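Side-chain contact in acyl-CoA dehydrogenase (Thermus thermophilus, PDB 2Z1Q), which probably oxidises saturated acyl-CoA thioesters to their 2,3-dehydroacyl products, passing electrons through a bound FAD cofactor to an acceptor: residues K171-N176 / A195-E200. Residues are numbered along the deposited sequence; the frame is centred on the assembly and turned at random.
Sequences KHYILN and AKVDGE
Leu175 and Ala195 meet methyl to methyl, CD2 of Leu175 lying 3.9 Å from CB of Ala195. CB of Ala195 points toward the other strand, whereas the Leu175 CB does not, and the leucine gets across by its branch: CG sits beside the backbone N (chi1 -68°), CD1 lies anti to CA (chi2 -166°), and CD2 is the methyl that arrives. CD1 of Leu175 is farther off, 4.9 Å from CB of Ala195.

The second apolar pair is slightly farther apart at its closest atoms but buries at least as much surface. CE1 of Tyr173 is 4.2 Å from CG1 of Val197, with the methyl oblique to the ring. Here both CB atoms point toward the opposite segment. CG2 of Val197 is 4.4 Å from CE1 of Tyr173; both valine methyls therefore lie near the CE1 corner. Ile249 touches both Tyr173 and Val197.

The backbones explain why side chains alone make the contact. Strands 172-183 and 190-197 both pair with 163-166, antiparallel and parallel respectively, which makes them antiparallel next-but-one neighbours in the middle-domain sheet of the acyl-CoA dehydrogenase fold. Their CA atoms are 7.6 Å apart at Leu175 and Ala195, less than two strand spacings of a flat sheet, consistent with a curled sheet that brings these buried side chains together, probably on its concave side. On its other edge, segment 171-176 bonds through its backbone to 238-241.

From Lys196 the chain reverses in a type II turn ending at Gly199, with Val197 and Asp198 at its corners and Asp198 at positive phi (61°). The closing bond, Gly199 N to Lys196 O at 3.1 Å, is weak; strand 201-208 then returns antiparallel, its Phe205 and Thr203 touching Ala195 and Val197 respectively.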
loop_
_atom_site.group_PDB
_atom_site.type_symbol
_atom_site.label_atom_id
_atom_site.label_comp_id
_atom_site.label_asym_id
_atom_site.label_seq_id
_atom_site.Cartn_x
_atom_site.Cartn_y
_atom_site.Cartn_z
ATOM N N LYS B 171 -30.956 -15.454 -39.133
ATOM C CA LYS B 171 -30.721 -14.020 -39.216
ATOM C C LYS B 171 -30.243 -13.417 -37.896
ATOM O O LYS B 171 -29.726 -12.301 -37.874
ATOM C CB LYS B 171 -31.993 -13.294 -39.670
ATOM C CG LYS B 171 -32.261 -13.328 -41.173
ATOM C CD LYS B 171 -33.356 -12.326 -41.536
ATOM C CE LYS B 171 -33.525 -12.157 -43.045
ATOM N NZ LYS B 171 -33.994 -13.391 -43.735
ATOM N N HIS B 172 -30.411 -14.152 -36.798
ATOM C CA HIS B 172 -29.993 -13.655 -35.490
ATOM C C HIS B 172 -29.213 -14.679 -34.665
ATOM O O HIS B 172 -29.239 -15.876 -34.945
ATOM C CB HIS B 172 -31.211 -13.202 -34.679
ATOM C CG HIS B 172 -32.028 -12.139 -35.348
ATOM N ND1 HIS B 172 -32.779 -12.379 -36.481
ATOM C CD2 HIS B 172 -32.208 -10.831 -35.045
ATOM C CE1 HIS B 172 -33.384 -11.263 -36.846
ATOM N NE2 HIS B 172 -33.055 -10.310 -35.992
ATOM N N TYR B 173 -28.514 -14.182 -33.650
ATOM C CA TYR B 173 -27.752 -15.018 -32.729
ATOM C C TYR B 173 -28.375 -14.793 -31.352
ATOM O O TYR B 173 -28.687 -13.661 -30.988
ATOM C CB TYR B 173 -26.275 -14.602 -32.706
ATOM C CG TYR B 173 -25.396 -15.371 -33.673
ATOM C CD1 TYR B 173 -25.249 -16.751 -33.565
ATOM C CD2 TYR B 173 -24.706 -14.714 -34.696
ATOM C CE1 TYR B 173 -24.442 -17.464 -34.445
ATOM C CE2 TYR B 173 -23.893 -15.419 -35.583
ATOM C CZ TYR B 173 -23.767 -16.794 -35.449
ATOM O OH TYR B 173 -22.962 -17.504 -36.312
ATOM N N ILE B 174 -28.583 -15.870 -30.603
ATOM C CA ILE B 174 -29.180 -15.753 -29.274
ATOM C C ILE B 174 -28.096 -15.838 -28.211
ATOM O O ILE B 174 -27.378 -16.844 -28.112
ATOM C CB ILE B 174 -30.206 -16.867 -29.014
ATOM C CG1 ILE B 174 -31.174 -16.971 -30.192
ATOM C CG2 ILE B 174 -30.971 -16.568 -27.727
ATOM C CD1 ILE B 174 -32.144 -18.120 -30.077
ATOM N N LEU B 175 -27.983 -14.781 -27.413
ATOM C CA LEU B 175 -26.966 -14.721 -26.371
ATOM C C LEU B 175 -27.484 -14.953 -24.959
ATOM O O LEU B 175 -28.496 -14.382 -24.539
ATOM C CB LEU B 175 -26.234 -13.371 -26.417
ATOM C CG LEU B 175 -25.330 -13.044 -27.609
ATOM C CD1 LEU B 175 -24.462 -11.841 -27.270
ATOM C CD2 LEU B 175 -24.451 -14.237 -27.928
ATOM N N ASN B 176 -26.760 -15.793 -24.227
ATOM C CA ASN B 176 -27.095 -16.113 -22.849
ATOM C C ASN B 176 -25.831 -16.184 -21.992
ATOM O O ASN B 176 -24.871 -16.889 -22.321
ATOM C CB ASN B 176 -27.861 -17.442 -22.795
ATOM C CG ASN B 176 -29.313 -17.296 -23.224
ATOM O OD1 ASN B 176 -30.122 -16.689 -22.515
ATOM N ND2 ASN B 176 -29.645 -17.833 -24.397
ATOM N N ALA B 195 -18.721 -14.062 -26.491
ATOM C CA ALA B 195 -19.432 -15.318 -26.263
ATOM C C ALA B 195 -18.909 -16.388 -27.204
ATOM O O ALA B 195 -18.218 -16.091 -28.185
ATOM C CB ALA B 195 -20.925 -15.133 -26.478
ATOM N N LYS B 196 -19.241 -17.637 -26.913
ATOM C CA LYS B 196 -18.797 -18.723 -27.757
ATOM C C LYS B 196 -19.978 -19.350 -28.482
ATOM O O LYS B 196 -20.990 -19.689 -27.867
ATOM C CB LYS B 196 -18.067 -19.767 -26.918
ATOM C CG LYS B 196 -16.765 -19.259 -26.328
ATOM C CD LYS B 196 -16.184 -20.283 -25.375
ATOM C CE LYS B 196 -14.838 -19.831 -24.826
ATOM N NZ LYS B 196 -14.333 -20.775 -23.788
ATOM N N VAL B 197 -19.853 -19.483 -29.798
ATOM C CA VAL B 197 -20.913 -20.080 -30.599
ATOM C C VAL B 197 -20.893 -21.578 -30.326
ATOM O O VAL B 197 -19.870 -22.239 -30.519
ATOM C CB VAL B 197 -20.692 -19.817 -32.109
ATOM C CG1 VAL B 197 -21.825 -20.423 -32.919
ATOM C CG2 VAL B 197 -20.611 -18.319 -32.362
ATOM N N ASP B 198 -22.024 -22.105 -29.859
ATOM C CA ASP B 198 -22.136 -23.523 -29.529
ATOM C C ASP B 198 -21.134 -23.844 -28.429
ATOM O O ASP B 198 -20.684 -24.982 -28.293
ATOM C CB ASP B 198 -21.840 -24.396 -30.755
ATOM C CG ASP B 198 -22.771 -24.107 -31.919
ATOM O OD1 ASP B 198 -22.560 -24.694 -33.003
ATOM O OD2 ASP B 198 -23.709 -23.294 -31.753
ATOM N N GLY B 199 -20.785 -22.820 -27.655
ATOM C CA GLY B 199 -19.837 -22.987 -26.568
ATOM C C GLY B 199 -18.489 -23.534 -26.999
ATOM O O GLY B 199 -18.010 -24.516 -26.434
ATOM N N GLU B 200 -17.864 -22.918 -27.995
ATOM C CA GLU B 200 -16.568 -23.415 -28.436
ATOM C C GLU B 200 -15.829 -22.397 -29.284
ATOM O O GLU B 200 -14.605 -22.439 -29.388
ATOM C CB GLU B 200 -16.748 -24.720 -29.220
ATOM C CG GLU B 200 -15.449 -25.461 -29.535
ATOM C CD GLU B 200 -14.716 -25.938 -28.286
ATOM O OE1 GLU B 200 -15.312 -26.704 -27.498
ATOM O OE2 GLU B 200 -13.544 -25.545 -28.096
#